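Local coordinates for protein aminoacyltransferase FemA (Staphylococcus aureus, PDB 1LRZ) that catalyses addition of the second and third glycines of the pentaglycine bridge in staphylococcal peptidoglycan, using glycyl-tRNA as donor, at residues A[19-23]-A[109-113]; A[322-328]-A[358-364]. All coordinates share one frame; numbering follows the deposited sequence.

Contact 1 joins a loop of the N-terminal part of the chain to the turn entering strand 112-116, and contact 2 pairs two neighbouring strands of the same nine-stranded sheet. Their centres lie about 12 Å apart, and side chains bridge the gap directly. Tyr110 OH of contact 1 is probably hydrogen-bonded to Glu324 OE1 of contact 2 (2.6 Å), and His22 NE2 likewise to Tyr364 OH (2.7 Å). Arg360 adds two more links, with NH1 bonded to Tyr20 OH and NH2 to Tyr110 OH. The aromatic cluster of contact 1 is thereby tied through its polar ends to the buried polar side chains of contact 2.

Contact 1 of 2, residues A[19-23]-A[109-113]; sequences PYSHF and PYLPY
An aromatic cluster of Tyr20, His22 and Tyr110 brings the loop between helices 8-16 and 27-35 against the turn that leads into strand 112-116. The Tyr110 ring is sandwiched between the edges of the other two. Over one face stands Tyr20, its CD1 3.9 Å from Tyr110 CG in a T-shaped pair whose planes meet at 86°. The imidazole of His22 addresses the opposite face, also edge-on, bringing CD2 to 3.7 Å from Tyr110 CE1, near the rim of the ring. Tyr110 is the central residue of an inverse gamma turn, closed by a weak bond from Leu111 N to Pro109 O (2.8 Å), and the direction of its CB carries the ring toward the loop. Its carbonyl also faces Tyr20: Tyr110 O lies 3.4 Å from Tyr20 CB. Past the turn, Pro112 at the start of the strand meets Tyr20 from the other direction and places CD over the centre of the phenol face, 4.0 Å from the ring centroid, a CH-pi contact. With CG anti to the carbonyl carbon (chi1 -78°) and chi2 at -72°, the Tyr20 ring turns an edge to Tyr110 and a face to Pro112, whose CG comes within 3.3 Å of Tyr20 CZ. Beyond the two segments, His22 ND1 is bonded to Thr24 OG1, while Ile391 and Tyr393 of strand 389-393 also pack on Tyr20.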
loop_
_atom_site.group_PDB
_atom_site.type_symbol
_atom_site.label_atom_id
_atom_site.label_comp_id
_atom_site.label_asym_id
_atom_site.label_seq_id
_atom_site.Cartn_x
_atom_site.Cartn_y
_atom_site.Cartn_z
ATOM N N PRO A 19 14.696 -5.641 6.942
ATOM C CA PRO A 19 13.405 -5.070 7.343
ATOM C C PRO A 19 13.488 -3.578 7.036
ATOM O O PRO A 19 14.582 -3.012 6.985
ATOM C CB PRO A 19 13.352 -5.338 8.849
ATOM C CG PRO A 19 14.804 -5.329 9.241
ATOM C CD PRO A 19 15.443 -6.122 8.114
ATOM N N TYR A 20 12.340 -2.943 6.831
ATOM C CA TYR A 20 12.302 -1.523 6.523
ATOM C C TYR A 20 13.167 -1.128 5.324
ATOM O O TYR A 20 13.943 -0.178 5.372
ATOM C CB TYR A 20 12.667 -0.695 7.765
ATOM C CG TYR A 20 11.506 -0.593 8.742
ATOM C CD1 TYR A 20 10.384 0.192 8.444
ATOM C CD2 TYR A 20 11.482 -1.348 9.913
ATOM C CE1 TYR A 20 9.264 0.215 9.284
ATOM C CE2 TYR A 20 10.363 -1.331 10.762
ATOM C CZ TYR A 20 9.265 -0.552 10.438
ATOM O OH TYR A 20 8.158 -0.548 11.256
ATOM N N SER A 21 13.050 -1.897 4.255
ATOM C CA SER A 21 13.732 -1.577 3.014
ATOM C C SER A 21 12.535 -1.165 2.161
ATOM O O SER A 21 11.714 -1.996 1.795
ATOM C CB SER A 21 14.431 -2.809 2.432
ATOM O OG SER A 21 13.582 -3.943 2.485
ATOM N N HIS A 22 12.424 0.127 1.887
ATOM C CA HIS A 22 11.301 0.687 1.117
ATOM C C HIS A 22 11.298 0.207 -0.333
ATOM O O HIS A 22 12.347 -0.186 -0.856
ATOM C CB HIS A 22 11.389 2.216 1.160
ATOM C CG HIS A 22 10.101 2.915 0.857
ATOM N ND1 HIS A 22 9.987 3.854 -0.146
ATOM C CD2 HIS A 22 8.898 2.880 1.481
ATOM C CE1 HIS A 22 8.771 4.374 -0.122
ATOM N NE2 HIS A 22 8.089 3.801 0.855
ATOM N N PHE A 23 10.137 0.265 -0.992
ATOM C CA PHE A 23 10.045 -0.193 -2.375
ATOM C C PHE A 23 10.885 0.678 -3.310
ATOM O O PHE A 23 11.136 0.291 -4.446
ATOM C CB PHE A 23 8.581 -0.256 -2.869
ATOM C CG PHE A 23 7.849 1.067 -2.837
ATOM C CD1 PHE A 23 7.022 1.399 -1.761
ATOM C CD2 PHE A 23 7.978 1.971 -3.886
ATOM C CE1 PHE A 23 6.333 2.612 -1.731
ATOM C CE2 PHE A 23 7.290 3.195 -3.866
ATOM C CZ PHE A 23 6.468 3.513 -2.786
ATOM N N PRO A 109 14.946 8.507 6.074
ATOM C CA PRO A 109 15.016 7.092 6.449
ATOM C C PRO A 109 13.685 6.483 6.864
ATOM O O PRO A 109 12.874 7.109 7.553
ATOM C CB PRO A 109 16.055 7.077 7.575
ATOM C CG PRO A 109 15.884 8.399 8.203
ATOM C CD PRO A 109 15.710 9.336 7.023
ATOM N N TYR A 110 13.482 5.254 6.407
ATOM C CA TYR A 110 12.284 4.461 6.682
ATOM C C TYR A 110 12.561 3.892 8.074
ATOM O O TYR A 110 12.823 2.701 8.238
ATOM C CB TYR A 110 12.198 3.341 5.639
ATOM C CG TYR A 110 10.837 2.681 5.495
ATOM C CD1 TYR A 110 10.704 1.498 4.768
ATOM C CD2 TYR A 110 9.688 3.245 6.059
ATOM C CE1 TYR A 110 9.469 0.888 4.589
ATOM C CE2 TYR A 110 8.430 2.630 5.893
ATOM C CZ TYR A 110 8.334 1.456 5.151
ATOM O OH TYR A 110 7.120 0.856 4.940
ATOM N N LEU A 111 12.512 4.777 9.067
ATOM C CA LEU A 111 12.827 4.448 10.454
ATOM C C LEU A 111 11.713 4.880 11.403
ATOM O O LEU A 111 11.453 6.071 11.544
ATOM C CB LEU A 111 14.126 5.181 10.840
ATOM C CG LEU A 111 14.688 5.009 12.253
ATOM C CD1 LEU A 111 15.036 3.549 12.464
ATOM C CD2 LEU A 111 15.935 5.888 12.437
ATOM N N PRO A 112 11.060 3.923 12.080
ATOM C CA PRO A 112 9.979 4.274 13.005
ATOM C C PRO A 112 10.458 5.183 14.125
ATOM O O PRO A 112 11.597 5.081 14.584
ATOM C CB PRO A 112 9.514 2.921 13.549
ATOM C CG PRO A 112 9.883 1.958 12.465
ATOM C CD PRO A 112 11.247 2.462 12.026
ATOM N N TYR A 113 9.551 6.051 14.566
ATOM C CA TYR A 113 9.795 6.992 15.644
ATOM C C TYR A 113 8.828 6.651 16.784
ATOM O O TYR A 113 9.251 6.327 17.894
ATOM C CB TYR A 113 9.556 8.421 15.139
ATOM C CG TYR A 113 9.409 9.467 16.223
ATOM C CD1 TYR A 113 10.274 9.495 17.331
ATOM C CD2 TYR A 113 8.424 10.447 16.132
ATOM C CE1 TYR A 113 10.158 10.468 18.317
ATOM C CE2 TYR A 113 8.295 11.435 17.114
ATOM C CZ TYR A 113 9.165 11.441 18.200
ATOM O OH TYR A 113 9.051 12.424 19.154
#

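Contact 2 of 2, residues A[322-328]-A[358-364]; sequences PFEVVYY and IDRYNFY
Arg360 and Glu324 lie side by side where strands 325-332 and 360-365 pair in parallel, the two strands of a beta-alpha-beta unit connected through helix 341-355. These two strands are the one parallel pair of neighbours in their sheet, consistent with the acetyltransferase-like fold of the FemABX family. With CG anti to the backbone N (chi1 173°), Arg360 runs extended as far as NE. CB sits 3.4 Å from Phe323 O, and CG packs against Glu324 CB. CD then passes over the Phe323 ring, 4.0 Å from its centroid, as a CH-pi donor. NE gives a nearly straight bond (176°) to Glu324 OE2 at 2.9 Å, lying in the guanidinium plane but above that of the carboxylate. Phe323 CZ lies over one face of the Arg360 guanidinium, toward its rim, with the two planes 26° apart, and NH1 and NH2 continue to tyrosine hydroxyls of contact 1. Glu324 OE2 is gripped a second time, by Asn362 ND2 at 2.8 Å, which arrives on the syn side and from the opposite face of the carboxylate. Two donors thus hold OE2, and OE1 has Tyr110 OH as a further partner, which should limit the rotation of the carboxylate. Between the backbones, Val325 N bonds to Arg360 O, Val325 O accepts from Asn362 N at 2.8 Å, and Tyr327 N reaches Asn362 O. Val325 CG1 meets Tyr361 CE1 and CG2 meets Ile358 CD1, on the other side of the sheet from Asn362. Farther along, Phe363 and Tyr364 form a classic beta bulge opposite Ser159. Between the two strands, a water donates to both Tyr327 O and Phe363 O, and Val326 CG1 sits over one face of the Tyr364 ring, 3.5 Å from CD1 of that tyrosine.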
loop_
_atom_site.group_PDB
_atom_site.type_symbol
_atom_site.label_atom_id
_atom_site.label_comp_id
_atom_site.label_asym_id
_atom_site.label_seq_id
_atom_site.Cartn_x
_atom_site.Cartn_y
_atom_site.Cartn_z
ATOM N N PRO A 322 9.630 -8.254 -0.444
ATOM C CA PRO A 322 9.725 -9.172 0.696
ATOM C C PRO A 322 9.316 -8.588 2.047
ATOM O O PRO A 322 8.728 -9.281 2.875
ATOM C CB PRO A 322 11.194 -9.602 0.669
ATOM C CG PRO A 322 11.514 -9.570 -0.818
ATOM C CD PRO A 322 10.882 -8.247 -1.224
ATOM N N PHE A 323 9.617 -7.313 2.277
ATOM C CA PHE A 323 9.292 -6.698 3.559
ATOM C C PHE A 323 7.810 -6.386 3.760
ATOM O O PHE A 323 7.298 -6.472 4.873
ATOM C CB PHE A 323 10.089 -5.403 3.734
ATOM C CG PHE A 323 9.758 -4.649 4.997
ATOM C CD1 PHE A 323 9.876 -5.266 6.240
ATOM C CD2 PHE A 323 9.371 -3.309 4.944
ATOM C CE1 PHE A 323 9.616 -4.555 7.421
ATOM C CE2 PHE A 323 9.108 -2.589 6.114
ATOM C CZ PHE A 323 9.232 -3.214 7.354
ATOM N N GLU A 324 7.117 -6.026 2.687
ATOM C CA GLU A 324 5.710 -5.666 2.834
ATOM C C GLU A 324 4.989 -5.497 1.509
ATOM O O GLU A 324 5.606 -5.355 0.442
ATOM C CB GLU A 324 5.613 -4.332 3.582
ATOM C CG GLU A 324 6.363 -3.211 2.819
ATOM C CD GLU A 324 6.303 -1.833 3.482
ATOM O OE1 GLU A 324 7.083 -0.952 3.057
ATOM O OE2 GLU A 324 5.486 -1.617 4.407
ATOM N N VAL A 325 3.666 -5.504 1.598
ATOM C CA VAL A 325 2.814 -5.252 0.455
ATOM C C VAL A 325 2.330 -3.827 0.765
ATOM O O VAL A 325 1.943 -3.534 1.905
ATOM C CB VAL A 325 1.612 -6.216 0.407
ATOM C CG1 VAL A 325 0.558 -5.690 -0.566
ATOM C CG2 VAL A 325 2.087 -7.595 -0.051
ATOM N N VAL A 326 2.380 -2.940 -0.225
ATOM C CA VAL A 326 1.961 -1.565 -0.019
ATOM C C VAL A 326 0.776 -1.183 -0.884
ATOM O O VAL A 326 0.812 -1.361 -2.102
ATOM C CB VAL A 326 3.103 -0.564 -0.350
ATOM C CG1 VAL A 326 2.582 0.879 -0.241
ATOM C CG2 VAL A 326 4.283 -0.763 0.601
ATOM N N TYR A 327 -0.276 -0.681 -0.246
ATOM C CA TYR A 327 -1.452 -0.186 -0.960
ATOM C C TYR A 327 -1.077 1.281 -1.247
ATOM O O TYR A 327 -1.271 2.164 -0.408
ATOM C CB TYR A 327 -2.681 -0.249 -0.059
ATOM C CG TYR A 327 -3.885 0.481 -0.602
ATOM C CD1 TYR A 327 -4.294 0.310 -1.925
ATOM C CD2 TYR A 327 -4.643 1.317 0.219
ATOM C CE1 TYR A 327 -5.427 0.950 -2.420
ATOM C CE2 TYR A 327 -5.784 1.963 -0.265
ATOM C CZ TYR A 327 -6.167 1.777 -1.583
ATOM O OH TYR A 327 -7.286 2.420 -2.067
ATOM N N TYR A 328 -0.518 1.526 -2.428
ATOM C CA TYR A 328 -0.061 2.859 -2.787
ATOM C C TYR A 328 -1.146 3.854 -3.182
ATOM O O TYR A 328 -1.168 4.985 -2.696
ATOM C CB TYR A 328 0.970 2.767 -3.910
ATOM C CG TYR A 328 1.593 4.102 -4.236
ATOM C CD1 TYR A 328 2.474 4.715 -3.344
ATOM C CD2 TYR A 328 1.252 4.783 -5.404
ATOM C CE1 TYR A 328 3.001 5.988 -3.603
ATOM C CE2 TYR A 328 1.770 6.057 -5.677
ATOM C CZ TYR A 328 2.643 6.651 -4.769
ATOM O OH TYR A 328 3.139 7.910 -5.029
ATOM N N ILE A 358 4.715 -12.655 3.220
ATOM C CA ILE A 358 5.034 -11.259 3.480
ATOM C C ILE A 358 4.221 -10.969 4.736
ATOM O O ILE A 358 2.984 -11.056 4.725
ATOM C CB ILE A 358 4.626 -10.355 2.285
ATOM C CG1 ILE A 358 5.467 -10.731 1.059
ATOM C CG2 ILE A 358 4.817 -8.885 2.645
ATOM C CD1 ILE A 358 4.949 -10.172 -0.282
ATOM N N ASP A 359 4.925 -10.642 5.818
ATOM C CA ASP A 359 4.303 -10.422 7.124
ATOM C C ASP A 359 3.841 -9.015 7.480
ATOM O O ASP A 359 3.523 -8.739 8.641
ATOM C CB ASP A 359 5.260 -10.902 8.215
ATOM C CG ASP A 359 5.680 -12.348 8.024
ATOM O OD1 ASP A 359 4.800 -13.185 7.732
ATOM O OD2 ASP A 359 6.883 -12.638 8.180
ATOM N N ARG A 360 3.792 -8.132 6.496
ATOM C CA ARG A 360 3.385 -6.756 6.756
ATOM C C ARG A 360 2.534 -6.229 5.612
ATOM O O ARG A 360 2.910 -6.346 4.450
ATOM C CB ARG A 360 4.636 -5.905 6.932
ATOM C CG ARG A 360 4.420 -4.403 7.041
ATOM C CD ARG A 360 5.746 -3.762 7.462
ATOM N NE ARG A 360 5.832 -2.334 7.175
ATOM C CZ ARG A 360 6.068 -1.394 8.085
ATOM N NH1 ARG A 360 6.227 -1.723 9.368
ATOM N NH2 ARG A 360 6.199 -0.125 7.705
ATOM N N TYR A 361 1.382 -5.661 5.948
ATOM C CA TYR A 361 0.477 -5.117 4.951
ATOM C C TYR A 361 0.339 -3.629 5.272
ATOM O O TYR A 361 -0.248 -3.246 6.285
ATOM C CB TYR A 361 -0.878 -5.819 5.032
ATOM C CG TYR A 361 -1.814 -5.455 3.904
ATOM C CD1 TYR A 361 -1.721 -6.082 2.660
ATOM C CD2 TYR A 361 -2.792 -4.476 4.081
ATOM C CE1 TYR A 361 -2.584 -5.743 1.620
ATOM C CE2 TYR A 361 -3.657 -4.125 3.051
ATOM C CZ TYR A 361 -3.549 -4.762 1.825
ATOM O OH TYR A 361 -4.409 -4.405 0.817
ATOM N N ASN A 362 0.888 -2.801 4.397
ATOM C CA ASN A 362 0.914 -1.363 4.594
ATOM C C ASN A 362 -0.196 -0.602 3.860
ATOM O O ASN A 362 -0.127 -0.447 2.641
ATOM C CB ASN A 362 2.285 -0.854 4.133
ATOM C CG ASN A 362 2.682 0.443 4.795
ATOM O OD1 ASN A 362 1.828 1.220 5.205
ATOM N ND2 ASN A 362 3.995 0.693 4.886
ATOM N N PHE A 363 -1.204 -0.126 4.599
ATOM C CA PHE A 363 -2.294 0.653 4.001
ATOM C C PHE A 363 -1.720 2.010 3.593
ATOM O O PHE A 363 -2.384 2.840 2.968
ATOM C CB PHE A 363 -3.451 0.847 4.995
ATOM C CG PHE A 363 -4.324 -0.366 5.146
ATOM C CD1 PHE A 363 -4.182 -1.217 6.242
ATOM C CD2 PHE A 363 -5.289 -0.666 4.178
ATOM C CE1 PHE A 363 -4.991 -2.359 6.372
ATOM C CE2 PHE A 363 -6.105 -1.809 4.303
ATOM C CZ PHE A 363 -5.958 -2.653 5.398
ATOM N N TYR A 364 -0.465 2.209 3.976
ATOM C CA TYR A 364 0.302 3.408 3.671
ATOM C C TYR A 364 -0.143 4.742 4.296
ATOM O O TYR A 364 -0.649 4.784 5.414
ATOM C CB TYR A 364 0.471 3.554 2.144
ATOM C CG TYR A 364 1.873 3.986 1.728
ATOM C CD1 TYR A 364 3.006 3.338 2.250
ATOM C CD2 TYR A 364 2.074 5.024 0.816
ATOM C CE1 TYR A 364 4.288 3.710 1.878
ATOM C CE2 TYR A 364 3.370 5.412 0.435
ATOM C CZ TYR A 364 4.468 4.748 0.971
ATOM O OH TYR A 364 5.749 5.106 0.609
HETATM O O HOH W 1 7.827 -10.005 5.380
HETATM O O HOH W 2 -2.709 4.449 0.415
#